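Local coordinates for aspartate--tRNA(Asp/Asn) ligase (Thermus thermophilus, PDB 1N9W), which attaches L-aspartate to tRNA(Asp) and, with similar efficiency, to tRNA(Asn), first activating the amino acid with ATP to form Asp-AMP, at residues 34-37 with 42-45; 136-141 with 238-243; 320-325 with 334-339; 393-398 with 408-413. One frame throughout, in Å; residues are numbered along the deposited sequence.

Interaction 1 comes first along the chain and stands apart from the others, inside the OB-fold anticodon-binding domain; its centre is about 53 Å from that of interaction 3, across the centre of the chain. Interactions 2, 3 and 4 follow in series within the class II catalytic domain and gather round one large mixed sheet. Interaction 2 joins helices 119-141 and 227-248, interaction 3 ties a loop to strand 336-341, and interaction 4 packs helix 394-402 against the C-terminal tail. Leu238 and Met241 of interaction 2 touch Leu339 of interaction 3 and Leu397 of interaction 4, respectively. Anticodon recognition and aminoacylation thus rest on separate domains, while interactions 2 and 4 also reach the second subunit.

Interaction 1. Residues 34-37 with 42-45; sequences LLLR and VVQV
Leu36, Val43 and Val45 form the apolar centre of the antiparallel hairpin of strands 31-38 and 41-47, on the face of the sheet that also carries Leu34. Leu36 CB lies 4.1 Å from Val43 CG1, and it meets Val45 CG2 diagonally at the same separation. Val43 CG1 can reach it because this methyl sits between backbone N and carbonyl carbon (chi1 66°). Leu34 and Val45 meet through their CB atoms, 4.1 Å apart, and Val61 of strand 58-67 covers Leu36 and Val45.

On the face of Leu35 and Gln44, Leu35 slants across Val42, its CG 4.2 Å from Val42 CB. Arg37 CB and Val42 CG1 are 3.2 Å apart, close enough for the exact spacing to be doubtful.

Between the two faces run the backbone bonds. Leu36 N donates to Val43 O at 2.7 Å, and Val43 N answers to Leu36 O. The pair Leu34 and Val45 is bonded in the same reciprocal way, with Leu34 N 2.8 Å from Val45 O. Residues of the non-hydrogen-bonded pairs turn CA-H groups to carbonyls of the adjacent pairs, as where Val42 CA lies 3.2 Å from Leu36 O.

At the polar edge, the guanidinium of Arg37 leads away from the hairpin to a salt bridge with Glu56 and a hydrogen bond with His23. Gln44, extended from its strand, interacts with tRNA and lies beside Glu76 and Asn68, which do the same. The chemistry thus divides the hairpin between an apolar face built into the OB-fold core and a partly polar one from which Gln44 probably faces the tRNA.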
loop_
_atom_site.group_PDB
_atom_site.type_symbol
_atom_site.label_atom_id
_atom_site.label_comp_id
_atom_site.label_asym_id
_atom_site.label_seq_id
_atom_site.Cartn_x
_atom_site.Cartn_y
_atom_site.Cartn_z
ATOM N N LEU B 34 29.034 23.808 -8.804
ATOM C CA LEU B 34 28.500 22.685 -8.051
ATOM C C LEU B 34 27.259 22.218 -8.764
ATOM O O LEU B 34 26.594 22.988 -9.458
ATOM C CB LEU B 34 28.123 23.111 -6.634
ATOM C CG LEU B 34 29.199 23.813 -5.809
ATOM C CD1 LEU B 34 28.587 24.256 -4.497
ATOM C CD2 LEU B 34 30.381 22.882 -5.579
ATOM N N LEU B 35 26.956 20.947 -8.614
ATOM C CA LEU B 35 25.761 20.401 -9.208
ATOM C C LEU B 35 25.014 19.895 -7.983
ATOM O O LEU B 35 25.516 19.019 -7.283
ATOM C CB LEU B 35 26.111 19.243 -10.134
ATOM C CG LEU B 35 25.005 18.974 -11.134
ATOM C CD1 LEU B 35 25.057 20.034 -12.231
ATOM C CD2 LEU B 35 25.159 17.574 -11.722
ATOM N N LEU B 36 23.852 20.472 -7.694
ATOM C CA LEU B 36 23.067 20.064 -6.532
ATOM C C LEU B 36 21.875 19.269 -7.002
ATOM O O LEU B 36 21.207 19.670 -7.955
ATOM C CB LEU B 36 22.571 21.293 -5.746
ATOM C CG LEU B 36 21.740 21.048 -4.476
ATOM C CD1 LEU B 36 21.898 22.228 -3.495
ATOM C CD2 LEU B 36 20.268 20.835 -4.830
ATOM N N ARG B 37 21.596 18.134 -6.374
ATOM C CA ARG B 37 20.411 17.411 -6.809
ATOM C C ARG B 37 19.453 17.123 -5.675
ATOM O O ARG B 37 19.858 16.727 -4.581
ATOM C CB ARG B 37 20.763 16.097 -7.511
ATOM C CG ARG B 37 21.237 15.044 -6.594
ATOM C CD ARG B 37 20.948 13.602 -7.012
ATOM N NE ARG B 37 21.232 12.910 -5.749
ATOM C CZ ARG B 37 22.437 12.513 -5.358
ATOM N NH1 ARG B 37 23.501 12.659 -6.149
ATOM N NH2 ARG B 37 22.602 12.141 -4.103
ATOM N N VAL B 42 18.546 17.922 -10.883
ATOM C CA VAL B 42 19.835 18.545 -10.599
ATOM C C VAL B 42 19.903 19.979 -11.111
ATOM O O VAL B 42 19.320 20.320 -12.142
ATOM C CB VAL B 42 21.033 17.757 -11.223
ATOM C CG1 VAL B 42 21.041 16.315 -10.717
ATOM C CG2 VAL B 42 20.952 17.786 -12.748
ATOM N N VAL B 43 20.615 20.813 -10.372
ATOM C CA VAL B 43 20.785 22.199 -10.755
ATOM C C VAL B 43 22.225 22.653 -10.509
ATOM O O VAL B 43 22.867 22.249 -9.528
ATOM C CB VAL B 43 19.811 23.129 -9.984
ATOM C CG1 VAL B 43 20.142 23.139 -8.482
ATOM C CG2 VAL B 43 19.883 24.531 -10.558
ATOM N N GLN B 44 22.733 23.482 -11.418
ATOM C CA GLN B 44 24.079 24.016 -11.306
ATOM C C GLN B 44 24.029 25.161 -10.302
ATOM O O GLN B 44 23.107 25.984 -10.312
ATOM C CB GLN B 44 24.584 24.543 -12.670
ATOM C CG GLN B 44 26.044 25.056 -12.642
ATOM C CD GLN B 44 26.618 25.404 -14.020
ATOM O OE1 GLN B 44 26.459 26.530 -14.526
ATOM N NE2 GLN B 44 27.295 24.431 -14.635
ATOM N N VAL B 45 25.006 25.193 -9.409
ATOM C CA VAL B 45 25.077 26.241 -8.403
ATOM C C VAL B 45 26.439 26.857 -8.621
ATOM O O VAL B 45 27.426 26.143 -8.805
ATOM C CB VAL B 45 24.959 25.665 -6.967
ATOM C CG1 VAL B 45 25.285 26.730 -5.936
ATOM C CG2 VAL B 45 23.545 25.156 -6.737
#

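Interaction 2. Residues 136-141 with 238-243; sequences RRYLDR and LAEMLE
Tyr138, Arg141 and Glu240 connect two helices of the class II catalytic domain, the long helix 119-141 and helix 227-248, whose short segments 136-141 and 238-243 run roughly antiparallel at 136° with their axes 9.1 Å apart. Glu240 carries the contact. Its CG stands anti to the backbone N, and the chain then bends at chi2 (106°), which brings the carboxylate to the edge of the Arg141 guanidinium and of the Tyr138 ring.

Arg141 NH2 faces both carboxylate oxygens in a salt bridge; it is 2.8 Å from Glu240 OE1 and hydrogen-bonds to Glu240 OE2 on the syn side. The two flat groups are turned against each other rather than coplanar. Glu240 OE1 also reaches the edge of the Tyr138 ring, 3.4 Å from CD1, while Glu240 CG rests 3.6 Å from Tyr138 CB. Arg137 CD passes 3.6 Å from Glu240 OE2, whereas Arg137 NE, at 4.3 Å, makes no salt bridge. The Tyr138 ring itself leans along helix 227-248, on Leu233, Ala236 and Leu237.

On helix 119-141, Arg136 and Asp140 form salt bridges with Glu146 and Arg133 of the second subunit, as expected for the motif 1 helix at the dimer interface of class II synthetases.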
loop_
_atom_site.group_PDB
_atom_site.type_symbol
_atom_site.label_atom_id
_atom_site.label_comp_id
_atom_site.label_asym_id
_atom_site.label_seq_id
_atom_site.Cartn_x
_atom_site.Cartn_y
_atom_site.Cartn_z
ATOM N N ARG B 136 -4.216 1.052 -6.850
ATOM C CA ARG B 136 -5.151 1.226 -5.743
ATOM C C ARG B 136 -6.297 2.204 -6.041
ATOM O O ARG B 136 -7.425 1.997 -5.588
ATOM C CB ARG B 136 -4.408 1.690 -4.482
ATOM C CG ARG B 136 -3.301 0.757 -3.998
ATOM C CD ARG B 136 -3.113 0.893 -2.479
ATOM N NE ARG B 136 -1.900 0.245 -1.964
ATOM C CZ ARG B 136 -0.684 0.779 -2.012
ATOM N NH1 ARG B 136 -0.506 1.982 -2.550
ATOM N NH2 ARG B 136 0.359 0.109 -1.522
ATOM N N ARG B 137 -6.006 3.265 -6.789
ATOM C CA ARG B 137 -7.018 4.259 -7.127
ATOM C C ARG B 137 -8.105 3.635 -7.998
ATOM O O ARG B 137 -9.285 3.702 -7.660
ATOM C CB ARG B 137 -6.391 5.446 -7.876
ATOM C CG ARG B 137 -7.249 6.719 -7.881
ATOM C CD ARG B 137 -6.879 7.712 -8.993
ATOM N NE ARG B 137 -5.543 8.311 -8.894
ATOM C CZ ARG B 137 -5.110 9.069 -7.885
ATOM N NH1 ARG B 137 -5.904 9.329 -6.857
ATOM N NH2 ARG B 137 -3.891 9.595 -7.917
ATOM N N TYR B 138 -7.710 3.024 -9.111
ATOM C CA TYR B 138 -8.689 2.418 -10.006
ATOM C C TYR B 138 -9.591 1.439 -9.271
ATOM O O TYR B 138 -10.807 1.510 -9.390
ATOM C CB TYR B 138 -8.008 1.687 -11.172
ATOM C CG TYR B 138 -9.010 0.963 -12.051
ATOM C CD1 TYR B 138 -9.806 1.662 -12.966
ATOM C CD2 TYR B 138 -9.239 -0.407 -11.890
ATOM C CE1 TYR B 138 -10.816 1.016 -13.686
ATOM C CE2 TYR B 138 -10.243 -1.061 -12.602
ATOM C CZ TYR B 138 -11.027 -0.340 -13.497
ATOM O OH TYR B 138 -12.036 -0.970 -14.179
ATOM N N LEU B 139 -8.993 0.532 -8.508
ATOM C CA LEU B 139 -9.775 -0.453 -7.772
ATOM C C LEU B 139 -10.637 0.179 -6.672
ATOM O O LEU B 139 -11.787 -0.228 -6.480
ATOM C CB LEU B 139 -8.850 -1.536 -7.198
ATOM C CG LEU B 139 -8.134 -2.394 -8.268
ATOM C CD1 LEU B 139 -7.041 -3.237 -7.618
ATOM C CD2 LEU B 139 -9.154 -3.290 -9.006
ATOM N N ASP B 140 -10.102 1.163 -5.947
ATOM C CA ASP B 140 -10.889 1.837 -4.900
ATOM C C ASP B 140 -12.139 2.470 -5.524
ATOM O O ASP B 140 -13.213 2.423 -4.938
ATOM C CB ASP B 140 -10.085 2.952 -4.202
ATOM C CG ASP B 140 -9.092 2.425 -3.161
ATOM O OD1 ASP B 140 -9.222 1.255 -2.721
ATOM O OD2 ASP B 140 -8.186 3.204 -2.770
ATOM N N ARG B 141 -11.987 3.076 -6.701
ATOM C CA ARG B 141 -13.121 3.703 -7.369
ATOM C C ARG B 141 -14.170 2.679 -7.827
ATOM O O ARG B 141 -15.322 3.042 -8.064
ATOM C CB ARG B 141 -12.648 4.546 -8.553
ATOM C CG ARG B 141 -13.740 5.400 -9.190
ATOM C CD ARG B 141 -13.132 6.546 -9.982
ATOM N NE ARG B 141 -12.073 6.040 -10.844
ATOM C CZ ARG B 141 -10.833 6.518 -10.884
ATOM N NH1 ARG B 141 -10.471 7.537 -10.111
ATOM N NH2 ARG B 141 -9.944 5.955 -11.690
ATOM N N LEU B 238 -4.693 -1.621 -15.822
ATOM C CA LEU B 238 -3.397 -1.288 -16.403
ATOM C C LEU B 238 -3.374 0.085 -17.043
ATOM O O LEU B 238 -2.398 0.828 -16.901
ATOM C CB LEU B 238 -2.998 -2.325 -17.449
ATOM C CG LEU B 238 -2.484 -3.649 -16.890
ATOM C CD1 LEU B 238 -2.595 -4.726 -17.947
ATOM C CD2 LEU B 238 -1.052 -3.472 -16.414
ATOM N N ALA B 239 -4.442 0.423 -17.758
ATOM C CA ALA B 239 -4.527 1.722 -18.424
ATOM C C ALA B 239 -4.400 2.826 -17.388
ATOM O O ALA B 239 -3.715 3.825 -17.607
ATOM C CB ALA B 239 -5.867 1.845 -19.170
ATOM N N GLU B 240 -5.069 2.642 -16.258
ATOM C CA GLU B 240 -5.015 3.621 -15.178
ATOM C C GLU B 240 -3.588 3.706 -14.621
ATOM O O GLU B 240 -3.029 4.792 -14.496
ATOM C CB GLU B 240 -5.985 3.212 -14.068
ATOM C CG GLU B 240 -5.996 4.131 -12.852
ATOM C CD GLU B 240 -7.230 4.999 -12.795
ATOM O OE1 GLU B 240 -8.258 4.607 -13.396
ATOM O OE2 GLU B 240 -7.188 6.067 -12.134
ATOM N N MET B 241 -3.012 2.551 -14.300
ATOM C CA MET B 241 -1.664 2.482 -13.747
ATOM C C MET B 241 -0.658 3.265 -14.607
ATOM O O MET B 241 0.074 4.118 -14.096
ATOM C CB MET B 241 -1.255 1.012 -13.584
ATOM C CG MET B 241 -2.048 0.275 -12.502
ATOM S SD MET B 241 -1.894 -1.536 -12.620
ATOM C CE MET B 241 -0.305 -1.697 -12.006
ATOM N N LEU B 242 -0.639 2.990 -15.909
ATOM C CA LEU B 242 0.255 3.674 -16.842
ATOM C C LEU B 242 -0.014 5.174 -16.911
ATOM O O LEU B 242 0.912 5.980 -17.040
ATOM C CB LEU B 242 0.108 3.060 -18.238
ATOM C CG LEU B 242 0.965 1.812 -18.510
ATOM C CD1 LEU B 242 0.801 0.794 -17.389
ATOM C CD2 LEU B 242 0.557 1.206 -19.847
ATOM N N GLU B 243 -1.286 5.540 -16.820
ATOM C CA GLU B 243 -1.694 6.943 -16.869
ATOM C C GLU B 243 -1.131 7.699 -15.661
ATOM O O GLU B 243 -0.669 8.830 -15.784
ATOM C CB GLU B 243 -3.218 7.025 -16.861
ATOM C CG GLU B 243 -3.766 8.363 -17.302
ATOM C CD GLU B 243 -3.532 8.602 -18.774
ATOM O OE1 GLU B 243 -3.768 7.660 -19.570
ATOM O OE2 GLU B 243 -3.123 9.725 -19.147
#

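Interaction 3. Residues 320-325 with 334-339; sequences SVRPFY and TRSFDL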
loop_
_atom_site.group_PDB
_atom_site.type_symbol
_atom_site.label_atom_id
_atom_site.label_comp_id
_atom_site.label_asym_id
_atom_site.label_seq_id
_atom_site.Cartn_x
_atom_site.Cartn_y
_atom_site.Cartn_z
ATOM N N SER B 320 -3.977 -29.817 -16.213
ATOM C CA SER B 320 -2.761 -30.373 -15.615
ATOM C C SER B 320 -1.710 -29.315 -15.283
ATOM O O SER B 320 -0.816 -29.556 -14.472
ATOM C CB SER B 320 -2.150 -31.421 -16.552
ATOM O OG SER B 320 -1.829 -30.860 -17.811
ATOM N N VAL B 321 -1.828 -28.145 -15.906
ATOM C CA VAL B 321 -0.883 -27.053 -15.687
ATOM C C VAL B 321 -1.300 -26.116 -14.550
ATOM O O VAL B 321 -0.455 -25.607 -13.816
ATOM C CB VAL B 321 -0.709 -26.211 -16.970
ATOM C CG1 VAL B 321 0.324 -25.121 -16.744
ATOM C CG2 VAL B 321 -0.301 -27.105 -18.124
ATOM N N ARG B 322 -2.604 -25.893 -14.413
ATOM C CA ARG B 322 -3.132 -25.012 -13.375
ATOM C C ARG B 322 -3.521 -25.768 -12.106
ATOM O O ARG B 322 -3.861 -26.951 -12.154
ATOM C CB ARG B 322 -4.352 -24.256 -13.901
ATOM C CG ARG B 322 -4.074 -23.373 -15.103
ATOM C CD ARG B 322 -2.885 -22.459 -14.862
ATOM N NE ARG B 322 -3.013 -21.221 -15.619
ATOM C CZ ARG B 322 -2.000 -20.419 -15.925
ATOM N NH1 ARG B 322 -0.766 -20.723 -15.544
ATOM N NH2 ARG B 322 -2.227 -19.310 -16.615
ATOM N N PRO B 323 -3.472 -25.085 -10.948
ATOM C CA PRO B 323 -3.821 -25.688 -9.658
ATOM C C PRO B 323 -5.207 -26.336 -9.663
ATOM O O PRO B 323 -5.986 -26.154 -10.597
ATOM C CB PRO B 323 -3.739 -24.505 -8.698
ATOM C CG PRO B 323 -2.646 -23.683 -9.293
ATOM C CD PRO B 323 -2.992 -23.703 -10.760
ATOM N N PHE B 324 -5.510 -27.084 -8.609
ATOM C CA PHE B 324 -6.789 -27.772 -8.505
ATOM C C PHE B 324 -7.963 -26.831 -8.264
ATOM O O PHE B 324 -9.117 -27.226 -8.427
ATOM C CB PHE B 324 -6.733 -28.800 -7.378
ATOM C CG PHE B 324 -6.835 -28.204 -6.005
ATOM C CD1 PHE B 324 -8.078 -27.991 -5.418
ATOM C CD2 PHE B 324 -5.693 -27.804 -5.325
ATOM C CE1 PHE B 324 -8.178 -27.413 -4.159
ATOM C CE2 PHE B 324 -5.783 -27.224 -4.067
ATOM C CZ PHE B 324 -7.029 -27.016 -3.489
ATOM N N TYR B 325 -7.675 -25.596 -7.863
ATOM C CA TYR B 325 -8.739 -24.626 -7.601
ATOM C C TYR B 325 -9.145 -23.830 -8.836
ATOM O O TYR B 325 -10.053 -23.000 -8.776
ATOM C CB TYR B 325 -8.337 -23.675 -6.464
ATOM C CG TYR B 325 -6.982 -23.010 -6.607
ATOM C CD1 TYR B 325 -6.697 -22.173 -7.687
ATOM C CD2 TYR B 325 -5.990 -23.204 -5.645
ATOM C CE1 TYR B 325 -5.458 -21.546 -7.805
ATOM C CE2 TYR B 325 -4.749 -22.582 -5.752
ATOM C CZ TYR B 325 -4.491 -21.756 -6.835
ATOM O OH TYR B 325 -3.266 -21.144 -6.946
ATOM N N THR B 334 -9.101 -24.775 -18.758
ATOM C CA THR B 334 -9.542 -24.106 -17.537
ATOM C C THR B 334 -9.797 -22.638 -17.847
ATOM O O THR B 334 -9.345 -22.125 -18.869
ATOM C CB THR B 334 -8.472 -24.187 -16.425
ATOM O OG1 THR B 334 -7.201 -23.798 -16.954
ATOM C CG2 THR B 334 -8.380 -25.593 -15.871
ATOM N N ARG B 335 -10.528 -21.966 -16.963
ATOM C CA ARG B 335 -10.830 -20.552 -17.142
ATOM C C ARG B 335 -9.709 -19.699 -16.560
ATOM O O ARG B 335 -9.949 -18.779 -15.777
ATOM C CB ARG B 335 -12.150 -20.204 -16.461
ATOM C CG ARG B 335 -13.349 -20.869 -17.090
ATOM C CD ARG B 335 -14.623 -20.434 -16.400
ATOM N NE ARG B 335 -15.799 -21.023 -17.026
ATOM C CZ ARG B 335 -17.045 -20.793 -16.634
ATOM N NH1 ARG B 335 -17.280 -19.982 -15.611
ATOM N NH2 ARG B 335 -18.056 -21.374 -17.265
ATOM N N SER B 336 -8.482 -20.021 -16.950
ATOM C CA SER B 336 -7.304 -19.307 -16.485
ATOM C C SER B 336 -6.676 -18.527 -17.636
ATOM O O SER B 336 -7.002 -18.757 -18.803
ATOM C CB SER B 336 -6.287 -20.298 -15.916
ATOM O OG SER B 336 -5.917 -21.253 -16.895
ATOM N N PHE B 337 -5.779 -17.602 -17.298
ATOM C CA PHE B 337 -5.096 -16.785 -18.296
ATOM C C PHE B 337 -3.795 -16.191 -17.747
ATOM O O PHE B 337 -3.631 -16.035 -16.538
ATOM C CB PHE B 337 -6.022 -15.655 -18.784
ATOM C CG PHE B 337 -6.387 -14.649 -17.717
ATOM C CD1 PHE B 337 -5.489 -13.655 -17.335
ATOM C CD2 PHE B 337 -7.620 -14.715 -17.076
ATOM C CE1 PHE B 337 -5.811 -12.742 -16.329
ATOM C CE2 PHE B 337 -7.953 -13.806 -16.068
ATOM C CZ PHE B 337 -7.044 -12.821 -15.696
ATOM N N ASP B 338 -2.878 -15.874 -18.654
ATOM C CA ASP B 338 -1.594 -15.284 -18.313
ATOM C C ASP B 338 -1.419 -14.081 -19.206
ATOM O O ASP B 338 -1.766 -14.133 -20.383
ATOM C CB ASP B 338 -0.460 -16.273 -18.577
ATOM C CG ASP B 338 -0.123 -17.108 -17.370
ATOM O OD1 ASP B 338 -0.972 -17.213 -16.463
ATOM O OD2 ASP B 338 0.997 -17.666 -17.328
ATOM N N LEU B 339 -0.896 -12.990 -18.655
ATOM C CA LEU B 339 -0.685 -11.795 -19.464
ATOM C C LEU B 339 0.792 -11.679 -19.808
ATOM O O LEU B 339 1.650 -11.735 -18.928
ATOM C CB LEU B 339 -1.142 -10.541 -18.717
ATOM C CG LEU B 339 -0.801 -9.211 -19.395
ATOM C CD1 LEU B 339 -1.424 -9.159 -20.786
ATOM C CD2 LEU B 339 -1.296 -8.057 -18.540
#
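A single side chain, that of Arg322, makes practically the whole contact, and its salt bridge to Asp338 is unusually short: Arg322 NH2 is modelled 2.4 Å from Asp338 OD1, a length that is doubtful in detail. Arg322 belongs to a loop without regular structure, and a bend at chi2 (-51°) turns its extended end along strand 336-339. The guanidinium meets its partners at the edge. Arg322 NE donates to Ser336 OG at 3.2 Å, nearly in the guanidinium plane, and NH2 points to the carboxylate, which is twisted by 43° from that plane.

Ser336 OG in turn donates to Thr334 OG1 at 2.9 Å, and Thr334 OG1 is bonded to Tyr317 O, so the buried hydroxyls form a short relay. Arg322 CG lies 3.7 Å from Thr334 OG1 as it passes. Were Arg322 replaced by an alanine, the buried Asp338 carboxylate would probably lose its positive mate and Ser336 OG its NE donor. Asp338 OD1 also bonds OG of Ser348, a residue predicted to bind L-aspartate, which makes Arg322 a plausible second-shell partner of the site.

Tyr317 adds a cation-pi contact to the guanidinium. Strand 336-341 runs between strands 311-315 and 344-351 of the catalytic sheet, and Phe337, pointing away from Arg322, packs on Phe313 and on Leu230 and Met231 of helix 227-248.

Interaction 4. Residues 393-398 with 408-413; sequences GAERLT and RYARAF
Ala410 fills the tightly packed part of this contact, against the first turn of helix 394-398. Ala410 CB lies 3.7 Å from Glu395 O and 3.8 Å from Thr398 CG2, and Glu395 CG comes 3.5 Å from Ala410 O. Thr398 keeps that methyl turned to Ala410 while its OG1 bonds back to Ala394 O (3.1 Å). Arg408 and Tyr409, by contrast, lead away and are exposed to solvent.

Farther along, Arg411 NH1 forms a salt bridge to Glu395 OE2 at 2.7 Å, on the syn side. The two planes are 10° apart, but Glu395 OE2 lies 33° out of that of the guanidinium, and the bond is bent. Glu395 bends at chi2 (91°), which swings its carboxylate to the arginine. Its OE1 is held by Leu215 N, and Arg411 NH2 reaches Glu213. A leucine in place of Glu395 would probably leave Arg411 with Glu213 alone of these two, and Leu215 N without its acceptor.

Helix 394-402 follows strand 387-393, as in motif 3 of class II synthetases, and residues 393-396 are predicted to bind ATP. The chemistry thus implies a buried salt bridge joining this helix to the C-terminal tail, with Leu215 N tying it to strand 215-222.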
loop_
_atom_site.group_PDB
_atom_site.type_symbol
_atom_site.label_atom_id
_atom_site.label_comp_id
_atom_site.label_asym_id
_atom_site.label_seq_id
_atom_site.Cartn_x
_atom_site.Cartn_y
_atom_site.Cartn_z
ATOM N N GLY B 393 2.983 -8.944 -11.346
ATOM C CA GLY B 393 4.360 -8.865 -10.889
ATOM C C GLY B 393 4.802 -7.429 -11.047
ATOM O O GLY B 393 5.235 -7.022 -12.126
ATOM N N ALA B 394 4.679 -6.659 -9.968
ATOM C CA ALA B 394 5.039 -5.246 -9.980
ATOM C C ALA B 394 6.392 -4.948 -10.626
ATOM O O ALA B 394 6.465 -4.140 -11.546
ATOM C CB ALA B 394 4.998 -4.689 -8.546
ATOM N N GLU B 395 7.457 -5.593 -10.157
ATOM C CA GLU B 395 8.774 -5.334 -10.721
ATOM C C GLU B 395 8.925 -5.677 -12.196
ATOM O O GLU B 395 9.590 -4.950 -12.931
ATOM C CB GLU B 395 9.867 -6.062 -9.940
ATOM C CG GLU B 395 10.214 -5.428 -8.612
ATOM C CD GLU B 395 9.396 -5.986 -7.482
ATOM O OE1 GLU B 395 8.149 -5.979 -7.596
ATOM O OE2 GLU B 395 9.991 -6.444 -6.486
ATOM N N ARG B 396 8.329 -6.782 -12.633
ATOM C CA ARG B 396 8.436 -7.180 -14.039
ATOM C C ARG B 396 7.767 -6.156 -14.931
ATOM O O ARG B 396 8.294 -5.791 -15.983
ATOM C CB ARG B 396 7.782 -8.535 -14.271
ATOM C CG ARG B 396 8.593 -9.681 -13.767
ATOM C CD ARG B 396 7.911 -10.981 -14.089
ATOM N NE ARG B 396 8.784 -12.098 -13.760
ATOM C CZ ARG B 396 8.456 -13.377 -13.895
ATOM N NH1 ARG B 396 7.260 -13.726 -14.359
ATOM N NH2 ARG B 396 9.334 -14.310 -13.560
ATOM N N LEU B 397 6.592 -5.710 -14.510
ATOM C CA LEU B 397 5.865 -4.717 -15.271
ATOM C C LEU B 397 6.741 -3.481 -15.413
ATOM O O LEU B 397 6.955 -2.979 -16.514
ATOM C CB LEU B 397 4.569 -4.355 -14.550
ATOM C CG LEU B 397 3.755 -3.186 -15.108
ATOM C CD1 LEU B 397 3.462 -3.395 -16.592
ATOM C CD2 LEU B 397 2.477 -3.086 -14.306
ATOM N N THR B 398 7.261 -3.013 -14.282
ATOM C CA THR B 398 8.111 -1.825 -14.237
ATOM C C THR B 398 9.351 -2.012 -15.092
ATOM O O THR B 398 9.756 -1.112 -15.826
ATOM C CB THR B 398 8.565 -1.519 -12.784
ATOM O OG1 THR B 398 7.424 -1.192 -11.982
ATOM C CG2 THR B 398 9.548 -0.360 -12.755
ATOM N N ARG B 408 16.038 -6.739 -11.097
ATOM C CA ARG B 408 16.640 -6.174 -9.888
ATOM C C ARG B 408 16.688 -4.647 -9.920
ATOM O O ARG B 408 16.814 -4.004 -8.877
ATOM C CB ARG B 408 18.052 -6.736 -9.690
ATOM C CG ARG B 408 18.138 -8.254 -9.836
ATOM C CD ARG B 408 19.454 -8.820 -9.305
ATOM N NE ARG B 408 19.490 -8.836 -7.841
ATOM C CZ ARG B 408 20.495 -9.324 -7.116
ATOM N NH1 ARG B 408 21.560 -9.841 -7.717
ATOM N NH2 ARG B 408 20.436 -9.300 -5.788
ATOM N N TYR B 409 16.584 -4.081 -11.122
ATOM C CA TYR B 409 16.608 -2.634 -11.322
ATOM C C TYR B 409 15.308 -1.951 -10.904
ATOM O O TYR B 409 15.221 -0.723 -10.905
ATOM C CB TYR B 409 16.894 -2.302 -12.790
ATOM C CG TYR B 409 18.348 -2.431 -13.187
ATOM C CD1 TYR B 409 19.037 -3.631 -13.008
ATOM C CD2 TYR B 409 19.044 -1.346 -13.723
ATOM C CE1 TYR B 409 20.381 -3.748 -13.347
ATOM C CE2 TYR B 409 20.391 -1.451 -14.066
ATOM C CZ TYR B 409 21.054 -2.656 -13.874
ATOM O OH TYR B 409 22.389 -2.777 -14.190
ATOM N N ALA B 410 14.299 -2.743 -10.558
ATOM C CA ALA B 410 13.007 -2.206 -10.143
ATOM C C ALA B 410 12.771 -2.523 -8.675
ATOM O O ALA B 410 11.682 -2.311 -8.145
ATOM C CB ALA B 410 11.899 -2.812 -10.989
ATOM N N ARG B 411 13.813 -3.030 -8.029
ATOM C CA ARG B 411 13.768 -3.413 -6.624
ATOM C C ARG B 411 14.770 -2.522 -5.875
ATOM O O ARG B 411 15.892 -2.317 -6.346
ATOM C CB ARG B 411 14.159 -4.892 -6.515
ATOM C CG ARG B 411 13.935 -5.555 -5.169
ATOM C CD ARG B 411 12.463 -5.826 -4.907
ATOM N NE ARG B 411 12.269 -6.655 -3.714
ATOM C CZ ARG B 411 11.083 -6.983 -3.207
ATOM N NH1 ARG B 411 9.967 -6.555 -3.782
ATOM N NH2 ARG B 411 11.014 -7.743 -2.124
ATOM N N ALA B 412 14.361 -1.986 -4.725
ATOM C CA ALA B 412 15.232 -1.116 -3.937
ATOM C C ALA B 412 16.463 -1.860 -3.429
ATOM O O ALA B 412 17.598 -1.442 -3.658
ATOM C CB ALA B 412 14.462 -0.522 -2.759
ATOM N N PHE B 413 16.233 -2.967 -2.736
ATOM C CA PHE B 413 17.333 -3.756 -2.201
ATOM C C PHE B 413 17.180 -5.234 -2.568
ATOM O O PHE B 413 16.707 -6.037 -1.760
ATOM C CB PHE B 413 17.398 -3.613 -0.680
ATOM C CG PHE B 413 17.270 -2.191 -0.190
ATOM C CD1 PHE B 413 16.021 -1.658 0.129
ATOM C CD2 PHE B 413 18.400 -1.392 -0.031
ATOM C CE1 PHE B 413 15.899 -0.357 0.600
ATOM C CE2 PHE B 413 18.289 -0.088 0.438
ATOM C CZ PHE B 413 17.036 0.430 0.757
#